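TRNA threonylcarbamoyladenosine biosynthesis protein TsaE (Haemophilus influenzae, PDB 1HTW) binds ATP and magnesium and is required for forming the threonylcarbamoyl group on adenosine 37 of tRNAs that read codons beginning with adenine. Local coordinates at residues K79-F84 with I109-W114; A33-L38 with E124-V129; S13-G18 with L49-L54. One frame throughout, in Å; residues are numbered along the deposited sequence.

Contact 1 (K79-F84 with I109-W114); sequences KMIYHF and ICLIEW. With NA (sodium ion), chain F; MG (magnesium ion), chain D.
His83 and Glu113, two positions apart in register at the C-terminal end of two parallel strands, meet obliquely. The imidazole, with CG anti to the backbone N (chi1 178°), gives His83 NE2 to Glu113 OE2 at 2.8 Å. The acceptor lies in the ring plane, whereas the donor stands above the carboxylate plane; the two planes are 33° apart. The extended Glu113 chain places its other oxygen, OE1, 2.2 Å from the magnesium ion, which three waters, Thr47 and the ADP phosphate oxygen O1B also bind. His83 thus helps to hold the carboxylate through OE2, and the ion would probably favour the ionised carboxylate. On the same face Ile81 and Ile109 lie side by side, with Ile81 CG1 4.0 Å from Ile109 CB. On the other face Phe84 runs alongside Ile112, its CD1 3.8 Å from Ile112 CG1, while Cys110 SG approaches the Tyr82 and Phe84 rings obliquely. Five backbone bonds fix the register, the straightest from Phe84 N to Leu111 O (2.7 Å, 174°). Strand 71-76 flanks 79-85 and strand 34-39 flanks 109-113, while helix 46-56 covers the face of Ile81, His83 and Leu111.

Contact 2 (A33-L38 with E124-V129); sequences AIMVYL and EADILV. With NA (sodium ion), chain F.
Parallel strand pairing in the central sheet of this P-loop NTPase fold joins 34-38 to 127-129, whose axes are 4.9 Å apart at closest approach. Tyr37, with CG anti to its carbonyl carbon, can be followed outward. Its CB touches Leu128 CD2, which runs alongside it pointing the same way. From CG onward the ring lies against Ala125, whose CB stands almost exactly on the ring normal, 3.4 Å from the centroid of Tyr37 and 6° off that normal: a CH-pi contact over the face. CD1, CE1 and CE2 also lie against Ala125 CB, and CD2 at the ring's flank meets Leu128 CD2 too. Farther out, CZ reaches Ala125 N, and OH passes Glu124 CA before hydrogen-bonding to Pro123 O.

On the other face of the sheet, Val36 CG1 sits 3.8 Å from Ile127 CG2 and equally close to Val129 CG2, while Leu38 CD2 packs beside Val129. Phe21 of helix 11-28 covers Val36, Ile127 and Val129 there, and Leu49 of helix 46-56 meets Leu38 and Val129.

The ladder is regular at its C-terminal end, where Val129 N meets Tyr37 O nearly along the C=O axis and Tyr37 N binds Ile127 O. At the N-terminal end Met35 O receives Asp126 N on a lone pair at 2.8 Å and, weakly, Ile127 N, so one carbonyl serves two successive amides. Leu38 O helps bind the sodium ion, with Asn39, Ile112 and Ser115. The Asp126 carboxylate takes the place of a backbone acceptor: OD1 is hydrogen-bonded to Thr146 and salt-bridged to Lys32, and OD2 uses its anti lone pair to accept Met35 N at 3.0 Å, with an N-H...O angle of 176°.

Contact 3 (S13-G18 with L49-L54); sequences SMLRFG and LTRGML. With ADP (adenosine-5'-diphosphate), chain H.
Close backbone approach dominates the meeting of helices 13-18 and 49-54, whose axes cross at -51° and come within 7.1 Å. Two glycines allow it. Leu15 CA and Gly52 CA are 4.0 Å apart, and the place a CB would take on Gly52 falls too close to that same Leu15 CA, as on Gly18 it would to Met53 N and Leu49 O. Gly18 O comes 3.4 Å from Met53 CG and also takes a CA-H...O contact from Met53 CA, with 148° at the hydrogen.

Apolar side chains fill the flanks. Leu49, its CG anti to the backbone N, sends CD1 into the opposing helix, 3.5 Å from Gly18 CA and, more loosely, at the edge of the Phe17 ring. Met14 crosses Leu49 at about a right angle, with SD 4.1 Å from Leu49 CB. On the other flank Leu15 CD2 reaches over the Gly52 backbone, 3.6 Å from its CA.

Polar groups enter through Arg51. Its chain bends at chi3 (102°), presenting one face of the guanidinium to Leu15: CD2 stands over that face, offset toward the rim, and Leu15 CD1 lies 3.5 Å from Arg51 NH2. Its two terminal nitrogens are held by partners on either helix, NH2 in a salt bridge to Glu11 and NH1 in a hydrogen bond to Gln55, which would fix the rotation of the group.

Ligand contact falls to Met14, whose bent chain brings CB, CG and CE against the adenine; CB is 3.7 Å from N1 of ADP. Glu11 OE1, Thr48 OG1 and Asp136 O are among the atoms that hydrogen-bond the nucleotide. A helix leaving the Walker A P-loop, packed through glycines on the helix that carries Met14, thus forms part of the ADP pocket.

In the fold
The three contacts bring together the sheet and two helices on one of its faces. Contacts 1 and 2 have centres 9 Å apart and are joined through neighbouring strands 109-113 and 34-39, with Ile112 O 2.8 Å from Leu38 N in a probable hydrogen bond; both reach the sodium ion. Contact 3 lies about 14 Å from contact 1 and 16 Å from contact 2, centre to centre. Leu111 CD2 touches Met53 CE at 3.5 Å, and Leu38 also packs on helix 46-56. Along the chain contact 3 closes before contact 1 opens, and its segments alternate with those of contact 2. Helix 46-56, whose Thr47 binds magnesium, thus links the sheet to the helix touching adenine.

Contact 1 (K79-F84 with I109-W114)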
loop_
_atom_site.group_PDB
_atom_site.type_symbol
_atom_site.label_atom_id
_atom_site.label_comp_id
_atom_site.label_asym_id
_atom_site.label_seq_id
_atom_site.Cartn_x
_atom_site.Cartn_y
_atom_site.Cartn_z
ATOM N N LYS A 79 -10.334 -9.266 -7.214
ATOM C CA LYS A 79 -8.926 -9.138 -6.773
ATOM C C LYS A 79 -8.864 -8.983 -5.269
ATOM O O LYS A 79 -9.644 -8.160 -4.743
ATOM C CB LYS A 79 -8.354 -7.859 -7.443
ATOM C CG LYS A 79 -6.849 -7.694 -7.110
ATOM C CD LYS A 79 -6.058 -8.766 -7.922
ATOM C CE LYS A 79 -4.565 -8.556 -7.692
ATOM N NZ LYS A 79 -3.734 -9.434 -8.616
ATOM N N MET A 80 -8.072 -9.741 -4.575
ATOM C CA MET A 80 -8.020 -9.668 -3.102
ATOM C C MET A 80 -6.938 -8.643 -2.701
ATOM O O MET A 80 -5.783 -8.764 -3.076
ATOM C CB MET A 80 -7.693 -11.028 -2.515
ATOM C CG MET A 80 -8.665 -12.151 -2.933
ATOM S SD MET A 80 -10.527 -11.662 -2.656
ATOM C CE MET A 80 -10.459 -11.417 -0.801
ATOM N N ILE A 81 -7.325 -7.663 -1.887
ATOM C CA ILE A 81 -6.404 -6.593 -1.491
ATOM C C ILE A 81 -6.466 -6.486 0.032
ATOM O O ILE A 81 -7.583 -6.456 0.544
ATOM C CB ILE A 81 -6.735 -5.279 -2.176
ATOM C CG1 ILE A 81 -6.594 -5.501 -3.719
ATOM C CG2 ILE A 81 -5.710 -4.192 -1.758
ATOM C CD1 ILE A 81 -7.256 -4.497 -4.562
ATOM N N TYR A 82 -5.321 -6.475 0.645
ATOM C CA TYR A 82 -5.253 -6.479 2.108
ATOM C C TYR A 82 -4.606 -5.175 2.622
ATOM O O TYR A 82 -3.593 -4.788 2.103
ATOM C CB TYR A 82 -4.441 -7.661 2.620
ATOM C CG TYR A 82 -5.159 -8.952 2.251
ATOM C CD1 TYR A 82 -6.196 -9.446 2.982
ATOM C CD2 TYR A 82 -4.778 -9.583 1.054
ATOM C CE1 TYR A 82 -6.853 -10.616 2.589
ATOM C CE2 TYR A 82 -5.494 -10.710 0.630
ATOM C CZ TYR A 82 -6.499 -11.204 1.398
ATOM O OH TYR A 82 -7.119 -12.398 1.002
ATOM N N HIS A 83 -5.376 -4.496 3.468
ATOM C CA HIS A 83 -4.847 -3.214 4.035
ATOM C C HIS A 83 -4.453 -3.549 5.462
ATOM O O HIS A 83 -5.223 -4.068 6.286
ATOM C CB HIS A 83 -5.993 -2.182 4.011
ATOM C CG HIS A 83 -5.577 -0.855 4.623
ATOM N ND1 HIS A 83 -6.511 0.008 5.125
ATOM C CD2 HIS A 83 -4.361 -0.295 4.752
ATOM C CE1 HIS A 83 -5.883 1.095 5.593
ATOM N NE2 HIS A 83 -4.578 0.967 5.346
ATOM N N PHE A 84 -3.175 -3.284 5.766
ATOM C CA PHE A 84 -2.664 -3.542 7.127
ATOM C C PHE A 84 -2.284 -2.238 7.817
ATOM O O PHE A 84 -1.762 -1.353 7.154
ATOM C CB PHE A 84 -1.376 -4.375 7.031
ATOM C CG PHE A 84 -1.591 -5.806 6.597
ATOM C CD1 PHE A 84 -1.654 -6.081 5.230
ATOM C CD2 PHE A 84 -1.521 -6.839 7.516
ATOM C CE1 PHE A 84 -1.793 -7.397 4.799
ATOM C CE2 PHE A 84 -1.693 -8.151 7.077
ATOM C CZ PHE A 84 -1.831 -8.402 5.741
ATOM N N ILE A 109 -2.760 -8.012 -3.361
ATOM C CA ILE A 109 -1.943 -6.755 -3.234
ATOM C C ILE A 109 -2.033 -6.456 -1.707
ATOM O O ILE A 109 -3.147 -6.522 -1.199
ATOM C CB ILE A 109 -2.612 -5.618 -3.998
ATOM C CG1 ILE A 109 -2.353 -5.829 -5.524
ATOM C CG2 ILE A 109 -1.909 -4.297 -3.609
ATOM C CD1 ILE A 109 -3.195 -5.081 -6.447
ATOM N N CYS A 110 -0.909 -6.143 -1.082
ATOM C CA CYS A 110 -0.965 -5.888 0.362
ATOM C C CYS A 110 -0.436 -4.418 0.538
ATOM O O CYS A 110 0.659 -4.131 0.051
ATOM C CB CYS A 110 -0.078 -6.814 1.137
ATOM S SG CYS A 110 -0.694 -8.573 1.128
ATOM N N LEU A 111 -1.213 -3.669 1.292
ATOM C CA LEU A 111 -0.795 -2.225 1.491
ATOM C C LEU A 111 -0.624 -2.068 3.005
ATOM O O LEU A 111 -1.598 -2.337 3.729
ATOM C CB LEU A 111 -1.965 -1.369 1.006
ATOM C CG LEU A 111 -2.490 -1.666 -0.427
ATOM C CD1 LEU A 111 -3.751 -0.840 -0.727
ATOM C CD2 LEU A 111 -1.406 -1.254 -1.479
ATOM N N ILE A 112 0.587 -1.762 3.416
ATOM C CA ILE A 112 0.977 -1.915 4.794
ATOM C C ILE A 112 1.423 -0.598 5.437
ATOM O O ILE A 112 2.399 -0.013 4.995
ATOM C CB ILE A 112 2.099 -2.941 4.886
ATOM C CG1 ILE A 112 1.527 -4.296 4.289
ATOM C CG2 ILE A 112 2.583 -3.180 6.301
ATOM C CD1 ILE A 112 2.517 -5.420 4.411
ATOM N N GLU A 113 0.715 -0.224 6.488
ATOM C CA GLU A 113 1.119 0.933 7.319
ATOM C C GLU A 113 1.818 0.405 8.537
ATOM O O GLU A 113 1.555 -0.702 9.029
ATOM C CB GLU A 113 -0.105 1.774 7.717
ATOM C CG GLU A 113 -0.784 2.448 6.541
ATOM C CD GLU A 113 -1.971 3.291 6.846
ATOM O OE1 GLU A 113 -1.861 4.177 7.754
ATOM O OE2 GLU A 113 -2.993 3.188 6.148
ATOM N N TRP A 114 2.913 1.080 8.969
ATOM C CA TRP A 114 3.716 0.611 10.074
ATOM C C TRP A 114 4.358 -0.735 9.845
ATOM O O TRP A 114 4.462 -1.614 10.711
ATOM C CB TRP A 114 2.860 0.564 11.364
ATOM C CG TRP A 114 2.686 1.917 11.972
ATOM C CD1 TRP A 114 1.620 2.765 11.833
ATOM C CD2 TRP A 114 3.613 2.585 12.840
ATOM N NE1 TRP A 114 1.839 3.912 12.544
ATOM C CE2 TRP A 114 3.049 3.820 13.175
ATOM C CE3 TRP A 114 4.874 2.247 13.341
ATOM C CZ2 TRP A 114 3.695 4.741 14.006
ATOM C CZ3 TRP A 114 5.510 3.160 14.181
ATOM C CH2 TRP A 114 4.917 4.390 14.496
HETATM NA NA NA F . 4.770 0.800 6.258
HETATM MG MG MG D . -3.380 5.537 8.504
HETATM O O HOH W 1 -2.102 6.095 10.111
HETATM O O HOH W 2 -5.025 6.662 9.417
HETATM O O HOH W 3 -4.143 3.820 9.786
#

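Contact 2 (A33-L38 with E124-V129)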
loop_
_atom_site.group_PDB
_atom_site.type_symbol
_atom_site.label_atom_id
_atom_site.label_comp_id
_atom_site.label_asym_id
_atom_site.label_seq_id
_atom_site.Cartn_x
_atom_site.Cartn_y
_atom_site.Cartn_z
ATOM N N ALA A 33 2.206 -12.020 -4.493
ATOM C CA ALA A 33 1.464 -10.884 -3.795
ATOM C C ALA A 33 2.367 -9.646 -3.901
ATOM O O ALA A 33 3.586 -9.771 -3.715
ATOM C CB ALA A 33 1.258 -11.291 -2.378
ATOM N N ILE A 34 1.761 -8.505 -4.175
ATOM C CA ILE A 34 2.602 -7.271 -4.289
ATOM C C ILE A 34 2.662 -6.606 -2.904
ATOM O O ILE A 34 1.596 -6.356 -2.346
ATOM C CB ILE A 34 2.014 -6.368 -5.335
ATOM C CG1 ILE A 34 1.854 -7.100 -6.699
ATOM C CG2 ILE A 34 2.796 -5.078 -5.539
ATOM C CD1 ILE A 34 1.392 -6.200 -7.820
ATOM N N MET A 35 3.849 -6.421 -2.397
ATOM C CA MET A 35 4.005 -5.822 -1.046
ATOM C C MET A 35 4.303 -4.329 -1.216
ATOM O O MET A 35 5.298 -3.917 -1.787
ATOM C CB MET A 35 5.102 -6.529 -0.282
ATOM C CG MET A 35 4.898 -8.086 -0.318
ATOM S SD MET A 35 3.399 -8.537 0.855
ATOM C CE MET A 35 4.003 -7.874 2.459
ATOM N N VAL A 36 3.403 -3.519 -0.628
ATOM C CA VAL A 36 3.584 -2.056 -0.705
ATOM C C VAL A 36 3.682 -1.564 0.751
ATOM O O VAL A 36 2.688 -1.654 1.468
ATOM C CB VAL A 36 2.391 -1.409 -1.370
ATOM C CG1 VAL A 36 2.672 0.108 -1.610
ATOM C CG2 VAL A 36 2.182 -1.978 -2.825
ATOM N N TYR A 37 4.819 -0.948 1.090
ATOM C CA TYR A 37 4.946 -0.382 2.441
ATOM C C TYR A 37 4.668 1.114 2.346
ATOM O O TYR A 37 5.322 1.796 1.573
ATOM C CB TYR A 37 6.387 -0.543 2.917
ATOM C CG TYR A 37 6.826 -1.939 3.313
ATOM C CD1 TYR A 37 6.077 -3.082 3.045
ATOM C CD2 TYR A 37 8.054 -2.076 3.932
ATOM C CE1 TYR A 37 6.568 -4.344 3.413
ATOM C CE2 TYR A 37 8.541 -3.314 4.308
ATOM C CZ TYR A 37 7.788 -4.428 4.041
ATOM O OH TYR A 37 8.307 -5.661 4.434
ATOM N N LEU A 38 3.652 1.585 3.105
ATOM C CA LEU A 38 3.246 2.970 3.098
ATOM C C LEU A 38 3.829 3.653 4.357
ATOM O O LEU A 38 3.571 3.235 5.470
ATOM C CB LEU A 38 1.709 3.112 3.163
ATOM C CG LEU A 38 0.927 2.435 2.032
ATOM C CD1 LEU A 38 -0.565 2.487 2.311
ATOM C CD2 LEU A 38 1.317 3.049 0.711
ATOM N N GLU A 124 9.385 -8.943 2.251
ATOM C CA GLU A 124 10.067 -7.705 1.917
ATOM C C GLU A 124 9.191 -6.905 0.944
ATOM O O GLU A 124 8.402 -7.502 0.220
ATOM C CB GLU A 124 11.422 -7.964 1.268
ATOM C CG GLU A 124 12.209 -6.704 0.949
ATOM C CD GLU A 124 13.052 -6.836 -0.305
ATOM O OE1 GLU A 124 13.461 -7.971 -0.635
ATOM O OE2 GLU A 124 13.276 -5.802 -0.970
ATOM N N ALA A 125 9.329 -5.578 1.000
ATOM C CA ALA A 125 8.515 -4.738 0.134
ATOM C C ALA A 125 8.980 -4.785 -1.327
ATOM O O ALA A 125 10.168 -4.811 -1.576
ATOM C CB ALA A 125 8.596 -3.272 0.567
ATOM N N ASP A 126 8.007 -4.643 -2.223
ATOM C CA ASP A 126 8.369 -4.474 -3.634
ATOM C C ASP A 126 8.607 -2.970 -3.862
ATOM O O ASP A 126 9.429 -2.577 -4.666
ATOM C CB ASP A 126 7.266 -4.971 -4.563
ATOM C CG ASP A 126 7.211 -6.494 -4.535
ATOM O OD1 ASP A 126 8.145 -7.136 -5.119
ATOM O OD2 ASP A 126 6.309 -7.083 -3.908
ATOM N N ILE A 127 7.814 -2.173 -3.128
ATOM C CA ILE A 127 7.936 -0.701 -3.345
ATOM C C ILE A 127 7.637 -0.013 -1.989
ATOM O O ILE A 127 6.829 -0.520 -1.226
ATOM C CB ILE A 127 6.963 -0.254 -4.413
ATOM C CG1 ILE A 127 7.116 1.223 -4.821
ATOM C CG2 ILE A 127 5.522 -0.516 -4.007
ATOM C CD1 ILE A 127 6.798 1.408 -6.318
ATOM N N LEU A 128 8.449 0.983 -1.708
ATOM C CA LEU A 128 8.205 1.834 -0.523
ATOM C C LEU A 128 7.522 3.088 -1.031
ATOM O O LEU A 128 7.948 3.670 -2.020
ATOM C CB LEU A 128 9.511 2.282 0.149
ATOM C CG LEU A 128 10.530 1.231 0.471
ATOM C CD1 LEU A 128 11.746 1.854 1.186
ATOM C CD2 LEU A 128 9.918 0.153 1.359
ATOM N N VAL A 129 6.503 3.564 -0.281
ATOM C CA VAL A 129 5.897 4.843 -0.678
ATOM C C VAL A 129 6.148 5.799 0.501
ATOM O O VAL A 129 5.545 5.591 1.564
ATOM C CB VAL A 129 4.357 4.665 -0.810
ATOM C CG1 VAL A 129 3.721 5.985 -1.184
ATOM C CG2 VAL A 129 4.046 3.651 -1.916
HETATM NA NA NA F . 4.770 0.800 6.258
#

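Contact 3 (S13-G18 with L49-L54)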
loop_
_atom_site.group_PDB
_atom_site.type_symbol
_atom_site.label_atom_id
_atom_site.label_comp_id
_atom_site.label_asym_id
_atom_site.label_seq_id
_atom_site.Cartn_x
_atom_site.Cartn_y
_atom_site.Cartn_z
ATOM N N SER A 13 -5.774 15.292 -5.559
ATOM C CA SER A 13 -4.611 14.762 -6.273
ATOM C C SER A 13 -4.095 13.495 -5.600
ATOM O O SER A 13 -3.539 12.641 -6.328
ATOM C CB SER A 13 -3.496 15.851 -6.233
ATOM O OG SER A 13 -3.952 16.924 -7.093
ATOM N N MET A 14 -4.211 13.324 -4.315
ATOM C CA MET A 14 -3.726 12.131 -3.649
ATOM C C MET A 14 -4.621 10.932 -4.124
ATOM O O MET A 14 -4.100 9.852 -4.310
ATOM C CB MET A 14 -3.850 12.183 -2.132
ATOM C CG MET A 14 -3.273 11.021 -1.398
ATOM S SD MET A 14 -1.393 10.711 -1.647
ATOM C CE MET A 14 -0.728 11.386 -0.022
ATOM N N LEU A 15 -5.916 11.268 -4.172
ATOM C CA LEU A 15 -6.855 10.182 -4.612
ATOM C C LEU A 15 -6.639 9.805 -6.065
ATOM O O LEU A 15 -6.580 8.544 -6.308
ATOM C CB LEU A 15 -8.263 10.699 -4.353
ATOM C CG LEU A 15 -8.640 10.998 -2.912
ATOM C CD1 LEU A 15 -10.016 11.685 -2.866
ATOM C CD2 LEU A 15 -8.539 9.812 -1.992
ATOM N N ARG A 16 -6.400 10.695 -6.966
ATOM C CA ARG A 16 -6.096 10.436 -8.362
ATOM C C ARG A 16 -4.793 9.661 -8.475
ATOM O O ARG A 16 -4.687 8.721 -9.299
ATOM C CB ARG A 16 -5.985 11.756 -9.134
ATOM C CG ARG A 16 -5.612 11.579 -10.616
ATOM C CD ARG A 16 -5.594 12.947 -11.306
ATOM N NE ARG A 16 -4.970 12.903 -12.612
ATOM C CZ ARG A 16 -3.956 13.652 -13.044
ATOM N NH1 ARG A 16 -3.369 14.534 -12.249
ATOM N NH2 ARG A 16 -3.532 13.513 -14.294
ATOM N N PHE A 17 -3.784 10.012 -7.664
ATOM C CA PHE A 17 -2.543 9.259 -7.717
ATOM C C PHE A 17 -2.723 7.844 -7.185
ATOM O O PHE A 17 -2.268 6.891 -7.816
ATOM C CB PHE A 17 -1.445 9.970 -6.840
ATOM C CG PHE A 17 -0.137 9.203 -6.927
ATOM C CD1 PHE A 17 0.747 9.509 -7.969
ATOM C CD2 PHE A 17 0.175 8.241 -6.009
ATOM C CE1 PHE A 17 1.950 8.782 -8.041
ATOM C CE2 PHE A 17 1.333 7.497 -6.112
ATOM C CZ PHE A 17 2.234 7.806 -7.138
ATOM N N GLY A 18 -3.559 7.676 -6.135
ATOM C CA GLY A 18 -3.822 6.303 -5.673
ATOM C C GLY A 18 -4.516 5.480 -6.789
ATOM O O GLY A 18 -4.157 4.307 -6.972
ATOM N N LEU A 49 -4.292 7.725 0.915
ATOM C CA LEU A 49 -3.784 7.154 -0.380
ATOM C C LEU A 49 -4.377 5.713 -0.557
ATOM O O LEU A 49 -4.825 5.532 -1.692
ATOM C CB LEU A 49 -2.249 6.979 -0.250
ATOM C CG LEU A 49 -1.607 6.222 -1.430
ATOM C CD1 LEU A 49 -2.004 6.809 -2.767
ATOM C CD2 LEU A 49 -0.075 6.198 -1.283
ATOM N N THR A 50 -4.389 4.992 0.489
ATOM C CA THR A 50 -5.029 3.626 0.419
ATOM C C THR A 50 -6.473 3.763 -0.031
ATOM O O THR A 50 -6.964 2.987 -0.864
ATOM C CB THR A 50 -5.000 3.019 1.803
ATOM O OG1 THR A 50 -3.623 2.762 2.168
ATOM C CG2 THR A 50 -5.698 1.619 1.789
ATOM N N ARG A 51 -7.190 4.722 0.522
ATOM C CA ARG A 51 -8.579 4.955 0.069
ATOM C C ARG A 51 -8.690 5.285 -1.379
ATOM O O ARG A 51 -9.532 4.749 -2.149
ATOM C CB ARG A 51 -9.259 5.964 1.006
ATOM C CG ARG A 51 -10.620 6.463 0.563
ATOM C CD ARG A 51 -11.159 7.485 1.631
ATOM N NE ARG A 51 -11.042 8.864 1.269
ATOM C CZ ARG A 51 -11.571 9.643 0.393
ATOM N NH1 ARG A 51 -12.423 9.249 -0.568
ATOM N NH2 ARG A 51 -11.184 10.938 0.337
ATOM N N GLY A 52 -7.840 6.161 -1.917
ATOM C CA GLY A 52 -7.859 6.509 -3.335
ATOM C C GLY A 52 -7.530 5.168 -4.161
ATOM O O GLY A 52 -8.092 5.102 -5.238
ATOM N N MET A 53 -6.638 4.409 -3.661
ATOM C CA MET A 53 -6.270 3.139 -4.422
ATOM C C MET A 53 -7.504 2.223 -4.454
ATOM O O MET A 53 -7.924 1.853 -5.563
ATOM C CB MET A 53 -5.118 2.462 -3.778
ATOM C CG MET A 53 -3.731 3.187 -3.762
ATOM S SD MET A 53 -2.344 2.367 -2.900
ATOM C CE MET A 53 -1.986 0.881 -4.158
ATOM N N LEU A 54 -8.107 2.007 -3.302
ATOM C CA LEU A 54 -9.230 0.970 -3.302
ATOM C C LEU A 54 -10.473 1.496 -3.934
ATOM O O LEU A 54 -11.181 0.815 -4.723
ATOM C CB LEU A 54 -9.474 0.570 -1.850
ATOM C CG LEU A 54 -8.374 -0.110 -1.066
ATOM C CD1 LEU A 54 -8.732 -0.258 0.415
ATOM C CD2 LEU A 54 -8.152 -1.531 -1.613
HETATM P PB ADP H . -2.093 8.546 7.918
HETATM O O1B ADP H . -2.744 7.197 7.592
HETATM O O2B ADP H . -0.749 8.686 7.340
HETATM O O3B ADP H . -2.088 8.686 9.502
HETATM P PA ADP H . -4.576 9.775 7.064
HETATM O O1A ADP H . -5.461 9.068 8.039
HETATM O O2A ADP H . -4.808 9.457 5.639
HETATM O O3A ADP H . -3.049 9.658 7.464
HETATM O "O5'" ADP H . -4.845 11.342 7.271
HETATM C "C5'" ADP H . -4.555 12.339 6.326
HETATM C "C4'" ADP H . -5.340 13.613 6.742
HETATM O "O4'" ADP H . -4.820 14.729 6.023
HETATM C "C3'" ADP H . -6.821 13.521 6.445
HETATM O "O3'" ADP H . -7.596 14.114 7.534
HETATM C "C2'" ADP H . -6.897 14.250 5.118
HETATM O "O2'" ADP H . -8.182 14.740 4.787
HETATM C "C1'" ADP H . -5.796 15.325 5.251
HETATM N N9 ADP H . -5.235 15.729 3.985
HETATM C C8 ADP H . -5.078 17.009 3.538
HETATM N N7 ADP H . -4.467 17.176 2.416
HETATM C C5 ADP H . -4.192 15.930 2.059
HETATM C C6 ADP H . -3.481 15.530 0.953
HETATM N N6 ADP H . -2.939 16.334 0.050
HETATM N N1 ADP H . -3.235 14.190 0.893
HETATM C C2 ADP H . -3.697 13.367 1.849
HETATM N N3 ADP H . -4.357 13.667 2.988
HETATM C C4 ADP H . -4.596 15.001 2.980
#